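Local coordinates for protein aspartokinase 1, chloroplastic (Arabidopsis thaliana, PDB 2CDQ) that phosphorylates L-aspartate with ATP, the first step of the pathway to lysine, threonine, methionine and isoleucine, and binds lysine and S-adenosylmethionine as allosteric effectors, at residues V164-I174 against D202-T213; D254-D262 against A269-F277. All coordinates share one frame; numbering follows the deposited sequence.

Contact 1: V164-I174 against D202-T213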
loop_
_atom_site.group_PDB
_atom_site.type_symbol
_atom_site.label_atom_id
_atom_site.label_comp_id
_atom_site.label_asym_id
_atom_site.label_seq_id
_atom_site.Cartn_x
_atom_site.Cartn_y
_atom_site.Cartn_z
ATOM N N VAL A 164 -11.954 7.878 -52.552
ATOM C CA VAL A 164 -12.641 7.887 -51.259
ATOM C C VAL A 164 -12.791 9.338 -50.803
ATOM O O VAL A 164 -11.813 9.977 -50.397
ATOM C CB VAL A 164 -11.876 7.043 -50.179
ATOM C CG1 VAL A 164 -12.559 7.134 -48.818
ATOM C CG2 VAL A 164 -11.747 5.582 -50.605
ATOM N N LYS A 165 -14.012 9.862 -50.892
ATOM C CA LYS A 165 -14.294 11.218 -50.430
ATOM C C LYS A 165 -14.043 11.303 -48.924
ATOM O O LYS A 165 -14.646 10.561 -48.138
ATOM C CB LYS A 165 -15.723 11.640 -50.794
ATOM C CG LYS A 165 -16.092 13.077 -50.413
ATOM C CD LYS A 165 -15.089 14.110 -50.946
ATOM C CE LYS A 165 -15.333 15.500 -50.351
ATOM N NZ LYS A 165 -16.560 16.148 -50.903
ATOM N N ALA A 166 -13.128 12.197 -48.541
ATOM C CA ALA A 166 -12.648 12.295 -47.163
ATOM C C ALA A 166 -12.316 13.731 -46.753
ATOM O O ALA A 166 -11.854 14.534 -47.570
ATOM C CB ALA A 166 -11.439 11.395 -46.967
ATOM N N ARG A 167 -12.556 14.035 -45.478
ATOM C CA ARG A 167 -12.336 15.369 -44.920
ATOM C C ARG A 167 -11.501 15.252 -43.652
ATOM O O ARG A 167 -11.869 14.528 -42.723
ATOM C CB ARG A 167 -13.684 16.052 -44.636
ATOM C CG ARG A 167 -13.615 17.365 -43.846
ATOM C CD ARG A 167 -14.727 18.348 -44.232
ATOM N NE ARG A 167 -16.041 17.719 -44.420
ATOM C CZ ARG A 167 -16.681 17.626 -45.590
ATOM N NH1 ARG A 167 -16.141 18.124 -46.703
ATOM N NH2 ARG A 167 -17.868 17.034 -45.655
ATOM N N GLN A 168 -10.371 15.952 -43.620
ATOM C CA GLN A 168 -9.498 15.911 -42.453
ATOM C C GLN A 168 -9.986 16.901 -41.410
ATOM O O GLN A 168 -10.418 18.005 -41.741
ATOM C CB GLN A 168 -8.033 16.169 -42.834
ATOM C CG GLN A 168 -7.535 17.607 -42.679
ATOM C CD GLN A 168 -7.134 17.954 -41.251
ATOM O OE1 GLN A 168 -6.754 17.085 -40.459
ATOM N NE2 GLN A 168 -7.222 19.229 -40.917
ATOM N N TYR A 169 -9.915 16.495 -40.149
ATOM C CA TYR A 169 -10.362 17.330 -39.055
ATOM C C TYR A 169 -9.273 17.504 -38.015
ATOM O O TYR A 169 -8.718 16.523 -37.515
ATOM C CB TYR A 169 -11.580 16.704 -38.390
ATOM C CG TYR A 169 -12.863 16.808 -39.179
ATOM C CD1 TYR A 169 -13.449 15.675 -39.748
ATOM C CD2 TYR A 169 -13.506 18.038 -39.342
ATOM C CE1 TYR A 169 -14.640 15.770 -40.467
ATOM C CE2 TYR A 169 -14.693 18.142 -40.054
ATOM C CZ TYR A 169 -15.254 17.008 -40.612
ATOM O OH TYR A 169 -16.428 17.115 -41.316
ATOM N N ASP A 170 -8.964 18.755 -37.697
ATOM C CA ASP A 170 -8.190 19.053 -36.509
ATOM C C ASP A 170 -9.157 18.998 -35.329
ATOM O O ASP A 170 -10.162 19.715 -35.308
ATOM C CB ASP A 170 -7.522 20.425 -36.620
ATOM C CG ASP A 170 -6.338 20.427 -37.580
ATOM O OD1 ASP A 170 -5.985 19.337 -38.102
ATOM O OD2 ASP A 170 -5.751 21.520 -37.808
ATOM N N ALA A 171 -8.867 18.121 -34.369
ATOM C CA ALA A 171 -9.719 17.930 -33.195
ATOM C C ALA A 171 -10.004 19.238 -32.466
ATOM O O ALA A 171 -11.131 19.471 -32.021
ATOM C CB ALA A 171 -9.095 16.927 -32.244
ATOM N N PHE A 172 -8.983 20.090 -32.365
ATOM C CA PHE A 172 -9.095 21.356 -31.639
ATOM C C PHE A 172 -9.979 22.383 -32.344
ATOM O O PHE A 172 -10.399 23.371 -31.734
ATOM C CB PHE A 172 -7.713 21.948 -31.331
ATOM C CG PHE A 172 -6.819 22.080 -32.535
ATOM C CD1 PHE A 172 -6.891 23.200 -33.356
ATOM C CD2 PHE A 172 -5.885 21.092 -32.835
ATOM C CE1 PHE A 172 -6.059 23.329 -34.469
ATOM C CE2 PHE A 172 -5.046 21.214 -33.945
ATOM C CZ PHE A 172 -5.135 22.335 -34.763
ATOM N N GLU A 173 -10.270 22.137 -33.622
ATOM C CA GLU A 173 -11.095 23.041 -34.425
ATOM C C GLU A 173 -12.553 22.565 -34.536
ATOM O O GLU A 173 -13.413 23.314 -34.997
ATOM C CB GLU A 173 -10.468 23.236 -35.814
ATOM C CG GLU A 173 -10.685 24.618 -36.444
ATOM C CD GLU A 173 -11.942 24.705 -37.321
ATOM O OE1 GLU A 173 -12.362 23.664 -37.896
ATOM O OE2 GLU A 173 -12.508 25.823 -37.441
ATOM N N ILE A 174 -12.838 21.340 -34.095
ATOM C CA ILE A 174 -14.196 20.780 -34.223
ATOM C C ILE A 174 -14.997 20.650 -32.914
ATOM O O ILE A 174 -16.117 20.122 -32.912
ATOM C CB ILE A 174 -14.210 19.425 -34.985
ATOM C CG1 ILE A 174 -13.442 18.344 -34.212
ATOM C CG2 ILE A 174 -13.658 19.609 -36.388
ATOM C CD1 ILE A 174 -13.766 16.927 -34.647
ATOM N N ASP A 202 -21.615 18.562 -41.268
ATOM C CA ASP A 202 -20.713 18.313 -42.392
ATOM C C ASP A 202 -21.095 17.066 -43.195
ATOM O O ASP A 202 -20.962 17.053 -44.421
ATOM C CB ASP A 202 -19.262 18.202 -41.907
ATOM C CG ASP A 202 -18.724 19.507 -41.329
ATOM O OD1 ASP A 202 -17.703 19.462 -40.607
ATOM O OD2 ASP A 202 -19.315 20.577 -41.590
ATOM N N TRP A 203 -21.565 16.027 -42.504
ATOM C CA TRP A 203 -21.905 14.750 -43.140
ATOM C C TRP A 203 -23.202 14.831 -43.936
ATOM O O TRP A 203 -23.312 14.241 -45.013
ATOM C CB TRP A 203 -21.998 13.633 -42.096
ATOM C CG TRP A 203 -22.453 12.297 -42.643
ATOM C CD1 TRP A 203 -23.738 11.832 -42.702
ATOM C CD2 TRP A 203 -21.626 11.259 -43.193
ATOM N NE1 TRP A 203 -23.762 10.571 -43.256
ATOM C CE2 TRP A 203 -22.480 10.196 -43.566
ATOM C CE3 TRP A 203 -20.246 11.124 -43.407
ATOM C CZ2 TRP A 203 -22.002 9.012 -44.143
ATOM C CZ3 TRP A 203 -19.771 9.941 -43.983
ATOM C CH2 TRP A 203 -20.651 8.903 -44.343
ATOM N N MET A 204 -24.181 15.554 -43.397
ATOM C CA MET A 204 -25.467 15.716 -44.067
ATOM C C MET A 204 -25.345 16.614 -45.292
ATOM O O MET A 204 -25.935 16.317 -46.335
ATOM C CB MET A 204 -26.545 16.233 -43.102
ATOM C CG MET A 204 -26.879 15.278 -41.942
ATOM S SD MET A 204 -27.156 13.546 -42.415
ATOM C CE MET A 204 -28.821 13.623 -43.091
ATOM N N HIS A 205 -24.573 17.699 -45.167
ATOM C CA HIS A 205 -24.296 18.582 -46.306
ATOM C C HIS A 205 -23.674 17.792 -47.469
ATOM O O HIS A 205 -24.233 17.777 -48.570
ATOM C CB HIS A 205 -23.419 19.770 -45.898
ATOM C CG HIS A 205 -23.346 20.849 -46.937
ATOM N ND1 HIS A 205 -22.272 20.992 -47.794
ATOM C CD2 HIS A 205 -24.221 21.833 -47.263
ATOM C CE1 HIS A 205 -22.485 22.019 -48.598
ATOM N NE2 HIS A 205 -23.661 22.547 -48.298
ATOM N N ASP A 206 -22.533 17.144 -47.218
ATOM C CA ASP A 206 -21.978 16.132 -48.135
ATOM C C ASP A 206 -21.105 15.092 -47.411
ATOM O O ASP A 206 -20.073 15.439 -46.824
ATOM C CB ASP A 206 -21.250 16.755 -49.348
ATOM C CG ASP A 206 -20.024 17.578 -48.964
ATOM O OD1 ASP A 206 -19.989 18.156 -47.851
ATOM O OD2 ASP A 206 -19.093 17.653 -49.797
ATOM N N PRO A 207 -21.528 13.811 -47.450
ATOM C CA PRO A 207 -20.850 12.730 -46.727
ATOM C C PRO A 207 -19.420 12.439 -47.205
ATOM O O PRO A 207 -19.192 12.112 -48.374
ATOM C CB PRO A 207 -21.767 11.517 -46.954
ATOM C CG PRO A 207 -22.530 11.835 -48.187
ATOM C CD PRO A 207 -22.706 13.320 -48.192
ATOM N N ALA A 208 -18.472 12.578 -46.282
ATOM C CA ALA A 208 -17.075 12.220 -46.505
ATOM C C ALA A 208 -16.570 11.513 -45.256
ATOM O O ALA A 208 -17.066 11.774 -44.158
ATOM C CB ALA A 208 -16.242 13.463 -46.787
ATOM N N VAL A 209 -15.599 10.617 -45.421
ATOM C CA VAL A 209 -15.012 9.896 -44.283
ATOM C C VAL A 209 -14.141 10.845 -43.448
ATOM O O VAL A 209 -13.098 11.313 -43.921
ATOM C CB VAL A 209 -14.185 8.660 -44.735
ATOM C CG1 VAL A 209 -13.658 7.896 -43.530
ATOM C CG2 VAL A 209 -15.022 7.735 -45.627
ATOM N N PRO A 210 -14.579 11.148 -42.211
ATOM C CA PRO A 210 -13.829 12.052 -41.334
ATOM C C PRO A 210 -12.499 11.447 -40.867
ATOM O O PRO A 210 -12.454 10.284 -40.444
ATOM C CB PRO A 210 -14.780 12.268 -40.145
ATOM C CG PRO A 210 -16.123 11.792 -40.621
ATOM C CD PRO A 210 -15.814 10.675 -41.561
ATOM N N ILE A 211 -11.428 12.234 -40.969
ATOM C CA ILE A 211 -10.104 11.821 -40.522
ATOM C C ILE A 211 -9.652 12.791 -39.437
ATOM O O ILE A 211 -9.211 13.900 -39.739
ATOM C CB ILE A 211 -9.079 11.802 -41.694
ATOM C CG1 ILE A 211 -9.665 11.127 -42.947
ATOM C CG2 ILE A 211 -7.765 11.141 -41.267
ATOM C CD1 ILE A 211 -10.027 9.647 -42.801
ATOM N N VAL A 212 -9.772 12.365 -38.178
ATOM C CA VAL A 212 -9.547 13.245 -37.024
ATOM C C VAL A 212 -8.205 12.999 -36.314
ATOM O O VAL A 212 -7.808 11.849 -36.083
ATOM C CB VAL A 212 -10.698 13.129 -35.984
ATOM C CG1 VAL A 212 -10.721 14.350 -35.071
ATOM C CG2 VAL A 212 -12.048 12.977 -36.679
ATOM N N THR A 213 -7.523 14.097 -35.976
ATOM C CA THR A 213 -6.310 14.077 -35.154
ATOM C C THR A 213 -6.646 13.516 -33.774
ATOM O O THR A 213 -7.710 13.811 -33.226
ATOM C CB THR A 213 -5.745 15.489 -34.963
ATOM O OG1 THR A 213 -6.720 16.296 -34.302
ATOM C CG2 THR A 213 -5.384 16.122 -36.299
#

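Contact 2: D254-D262 against A269-F277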
loop_
_atom_site.group_PDB
_atom_site.type_symbol
_atom_site.label_atom_id
_atom_site.label_comp_id
_atom_site.label_asym_id
_atom_site.label_seq_id
_atom_site.Cartn_x
_atom_site.Cartn_y
_atom_site.Cartn_z
ATOM N N ASP A 254 -1.660 -4.854 -34.490
ATOM C CA ASP A 254 -1.046 -5.799 -35.432
ATOM C C ASP A 254 -1.143 -7.273 -35.012
ATOM O O ASP A 254 -0.629 -8.159 -35.704
ATOM C CB ASP A 254 0.411 -5.418 -35.688
ATOM C CG ASP A 254 0.543 -4.142 -36.495
ATOM O OD1 ASP A 254 -0.332 -3.874 -37.349
ATOM O OD2 ASP A 254 1.528 -3.405 -36.280
ATOM N N VAL A 255 -1.814 -7.524 -33.888
ATOM C CA VAL A 255 -2.015 -8.875 -33.354
ATOM C C VAL A 255 -3.499 -9.119 -33.074
ATOM O O VAL A 255 -4.303 -8.188 -33.139
ATOM C CB VAL A 255 -1.214 -9.085 -32.066
ATOM C CG1 VAL A 255 0.283 -9.131 -32.363
ATOM C CG2 VAL A 255 -1.539 -7.993 -31.061
ATOM N N ASP A 256 -3.866 -10.357 -32.752
ATOM C CA ASP A 256 -5.281 -10.709 -32.566
ATOM C C ASP A 256 -5.874 -10.257 -31.209
ATOM O O ASP A 256 -6.243 -11.078 -30.357
ATOM C CB ASP A 256 -5.516 -12.213 -32.825
ATOM C CG ASP A 256 -5.233 -12.626 -34.281
ATOM O OD1 ASP A 256 -5.540 -11.851 -35.210
ATOM O OD2 ASP A 256 -4.716 -13.742 -34.498
ATOM N N GLY A 257 -5.961 -8.940 -31.027
ATOM C CA GLY A 257 -6.577 -8.342 -29.841
ATOM C C GLY A 257 -5.668 -8.262 -28.627
ATOM O O GLY A 257 -4.492 -7.889 -28.732
ATOM N N VAL A 258 -6.235 -8.591 -27.467
ATOM C CA VAL A 258 -5.477 -8.728 -26.233
ATOM C C VAL A 258 -5.132 -10.207 -26.077
ATOM O O VAL A 258 -5.992 -11.077 -26.265
ATOM C CB VAL A 258 -6.280 -8.220 -25.019
ATOM C CG1 VAL A 258 -5.546 -8.508 -23.717
ATOM C CG2 VAL A 258 -6.547 -6.731 -25.150
ATOM N N LEU A 259 -3.873 -10.486 -25.743
ATOM C CA LEU A 259 -3.387 -11.861 -25.678
ATOM C C LEU A 259 -3.160 -12.313 -24.248
ATOM O O LEU A 259 -3.190 -11.505 -23.328
ATOM C CB LEU A 259 -2.114 -12.008 -26.501
ATOM C CG LEU A 259 -2.239 -11.565 -27.959
ATOM C CD1 LEU A 259 -0.883 -11.252 -28.543
ATOM C CD2 LEU A 259 -2.951 -12.616 -28.792
ATOM N N THR A 260 -2.940 -13.611 -24.064
ATOM C CA THR A 260 -2.772 -14.184 -22.731
ATOM C C THR A 260 -1.452 -13.766 -22.087
ATOM O O THR A 260 -1.258 -13.963 -20.887
ATOM C CB THR A 260 -2.888 -15.723 -22.742
ATOM O OG1 THR A 260 -1.998 -16.266 -23.721
ATOM C CG2 THR A 260 -4.297 -16.150 -23.079
ATOM N N CYS A 261 -0.551 -13.208 -22.897
ATOM C CA CYS A 261 0.678 -12.550 -22.431
ATOM C C CYS A 261 1.305 -11.823 -23.614
ATOM O O CYS A 261 0.736 -11.816 -24.707
ATOM C CB CYS A 261 1.674 -13.549 -21.830
ATOM S SG CYS A 261 2.425 -14.687 -23.020
ATOM N N ASP A 262 2.471 -11.215 -23.401
ATOM C CA ASP A 262 3.177 -10.520 -24.479
ATOM C C ASP A 262 3.965 -11.520 -25.348
ATOM O O ASP A 262 4.869 -12.190 -24.856
ATOM C CB ASP A 262 4.076 -9.423 -23.901
ATOM C CG ASP A 262 4.882 -8.687 -24.961
ATOM O OD1 ASP A 262 5.884 -8.039 -24.589
ATOM O OD2 ASP A 262 4.526 -8.742 -26.156
ATOM N N ALA A 269 1.486 -16.810 -26.793
ATOM C CA ALA A 269 0.397 -15.897 -26.449
ATOM C C ALA A 269 -0.842 -16.182 -27.306
ATOM O O ALA A 269 -0.736 -16.314 -28.520
ATOM C CB ALA A 269 0.851 -14.466 -26.624
ATOM N N THR A 270 -2.005 -16.288 -26.667
ATOM C CA THR A 270 -3.259 -16.651 -27.346
ATOM C C THR A 270 -4.269 -15.507 -27.209
ATOM O O THR A 270 -4.243 -14.793 -26.208
ATOM C CB THR A 270 -3.847 -17.964 -26.749
ATOM O OG1 THR A 270 -2.839 -18.978 -26.750
ATOM C CG2 THR A 270 -5.042 -18.480 -27.546
ATOM N N PRO A 271 -5.139 -15.305 -28.223
ATOM C CA PRO A 271 -6.201 -14.296 -28.128
ATOM C C PRO A 271 -7.115 -14.466 -26.911
ATOM O O PRO A 271 -7.492 -15.591 -26.566
ATOM C CB PRO A 271 -7.008 -14.514 -29.414
ATOM C CG PRO A 271 -6.066 -15.120 -30.357
ATOM C CD PRO A 271 -5.151 -15.979 -29.537
ATOM N N VAL A 272 -7.447 -13.344 -26.271
ATOM C CA VAL A 272 -8.441 -13.304 -25.194
ATOM C C VAL A 272 -9.742 -12.704 -25.750
ATOM O O VAL A 272 -9.896 -11.478 -25.777
ATOM C CB VAL A 272 -7.929 -12.508 -23.961
ATOM C CG1 VAL A 272 -9.008 -12.405 -22.892
ATOM C CG2 VAL A 272 -6.694 -13.171 -23.377
ATOM N N PRO A 273 -10.675 -13.575 -26.207
ATOM C CA PRO A 273 -11.869 -13.179 -26.974
ATOM C C PRO A 273 -12.756 -12.133 -26.297
ATOM O O PRO A 273 -13.230 -11.215 -26.966
ATOM C CB PRO A 273 -12.639 -14.498 -27.153
ATOM C CG PRO A 273 -12.058 -15.442 -26.155
ATOM C CD PRO A 273 -10.630 -15.036 -26.002
ATOM N N TYR A 274 -12.970 -12.269 -24.989
ATOM C CA TYR A 274 -13.869 -11.371 -24.266
ATOM C C TYR A 274 -13.213 -10.773 -23.032
ATOM O O TYR A 274 -12.488 -11.458 -22.301
ATOM C CB TYR A 274 -15.159 -12.095 -23.867
ATOM C CG TYR A 274 -15.821 -12.839 -25.003
ATOM C CD1 TYR A 274 -15.689 -14.225 -25.121
ATOM C CD2 TYR A 274 -16.569 -12.157 -25.969
ATOM C CE1 TYR A 274 -16.284 -14.911 -26.165
ATOM C CE2 TYR A 274 -17.173 -12.838 -27.016
ATOM C CZ TYR A 274 -17.026 -14.212 -27.109
ATOM O OH TYR A 274 -17.624 -14.891 -28.144
ATOM N N LEU A 275 -13.489 -9.492 -22.804
ATOM C CA LEU A 275 -12.920 -8.774 -21.682
ATOM C C LEU A 275 -13.953 -7.848 -21.052
ATOM O O LEU A 275 -14.902 -7.407 -21.705
ATOM C CB LEU A 275 -11.715 -7.969 -22.159
ATOM C CG LEU A 275 -10.426 -7.948 -21.334
ATOM C CD1 LEU A 275 -9.851 -9.346 -21.150
ATOM C CD2 LEU A 275 -9.417 -7.055 -22.027
ATOM N N THR A 276 -13.759 -7.562 -19.772
ATOM C CA THR A 276 -14.619 -6.652 -19.032
ATOM C C THR A 276 -13.927 -5.293 -18.950
ATOM O O THR A 276 -12.698 -5.231 -18.877
ATOM C CB THR A 276 -14.892 -7.228 -17.622
ATOM O OG1 THR A 276 -15.719 -8.392 -17.743
ATOM C CG2 THR A 276 -15.579 -6.231 -16.718
ATOM N N PHE A 277 -14.699 -4.209 -18.972
ATOM C CA PHE A 277 -14.130 -2.867 -18.793
ATOM C C PHE A 277 -13.239 -2.754 -17.552
ATOM O O PHE A 277 -12.265 -1.994 -17.553
ATOM C CB PHE A 277 -15.227 -1.804 -18.741
ATOM C CG PHE A 277 -15.681 -1.331 -20.088
ATOM C CD1 PHE A 277 -16.941 -1.669 -20.565
ATOM C CD2 PHE A 277 -14.853 -0.537 -20.878
ATOM C CE1 PHE A 277 -17.373 -1.229 -21.815
ATOM C CE2 PHE A 277 -15.272 -0.092 -22.130
ATOM C CZ PHE A 277 -16.535 -0.439 -22.600
#

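Contact 1: V164-I174 against D202-T213
Tyr169 and Arg167 reach from strand 166-169, past Pro210 and Ala208, to the C-terminal turn of helix 191-205. With CG anti to the carbonyl carbon (chi1 -74°), the Tyr169 ring runs alongside Pro210, whose CB meets the ring edge at CE1 (3.5 Å). The Tyr169 hydroxyl gives a hydrogen bond to Asp202, OH to OD1 2.8 Å, on the anti side of a carboxylate almost coplanar with the ring; Arg198 pairs with the same oxygen. Arg167 lays CG over one ring face, and its NE, with Tyr169 OH in the guanidinium plane, donates to that hydroxyl at 3.2 Å. Beyond, Arg167 NH2 forms a salt bridge with Asp206 OD1 (3.3 Å), approaching from above the carboxylate plane, while Ala208 CB lies against one guanidinium face, toward its rim. Lys165 NZ takes the other oxygen, Asp206 OD2, at 3.1 Å, a weak bond that completes a salt-bridge network.

Below these side chains the strands pair in parallel, from Val209 N on Lys165 O to Thr213 N on Tyr169 O. Helix 191-205 packs on the Tyr169 face of this amino acid kinase sheet, strand 209-219 also pairs in parallel with strand 59-63, and helix 137-161 meets Gln168 and Thr213, the latter touching substrate-binding Glu148.

Contact 2: D254-D262 against A269-F277
Thr260 and Thr270 are joined by two hydrogen bonds that run in opposite senses. Thr260 N donates to Thr270 O (2.8 Å) in the carbonyl plane, though bent at the hydrogen to 132°, and Thr270 N returns a straighter bond to Thr260 OG1 at 2.9 Å. A chi1 of 53° sets OG1 between the backbone N and the carbonyl carbon of its own residue, leaving CG2 to rest on Val272 CG2 (3.8 Å). One residue earlier, Leu259 CA adds a CA-H...O contact to Thr270 O, and the Leu259 CD2 branch lies against the Thr270-Pro271 peptide, 3.5 Å from Pro271 N. Ala269 CB touches Leu259 CB and Cys261, lying 3.3 Å from Cys261 O.

A further backbone bond, Val272 N to Val258 O at 2.7 Å, runs nearly along the C=O axis. Leu259 and Pro271 thus form a single beta bridge, which closes the long connection between strands 248-253 and 274-276 in the amino acid kinase domain. At its start, Asp256 centres an inverse gamma turn, with Gly257 N bonded to Val255 O, and presents CB to the Pro271 ring.

Farther out, Asn310 and Asn313 hold Asp256 OD1. Thr319 OG1 bonds both Val258 N and Val272 O, so one hydroxyl spans the two segments. Ser334 meets Leu259 O, and His479, from the ACT region, bonds Thr260 OG1.

How the contacts relate
Contacts 1 and 2 both reach the mixed sheet of the amino acid kinase domain but do not touch, their nearest atoms lying about 17 Å apart. Both are partly buried. Contact 1 lies farther from the chain centre and joins regular elements, its repeated strand pairing topped by charged and aromatic side chains at a helix end. Contact 2, which follows it along the chain, ties together irregular segments through one bridge, a threonine hydroxyl and aliphatic side chains, with no salt bridge between its segments. Their surroundings differ too: 202-213 ends beside the substrate site, whereas 254-262 meets residues of the C-terminal regulatory part, away from the annotated sites.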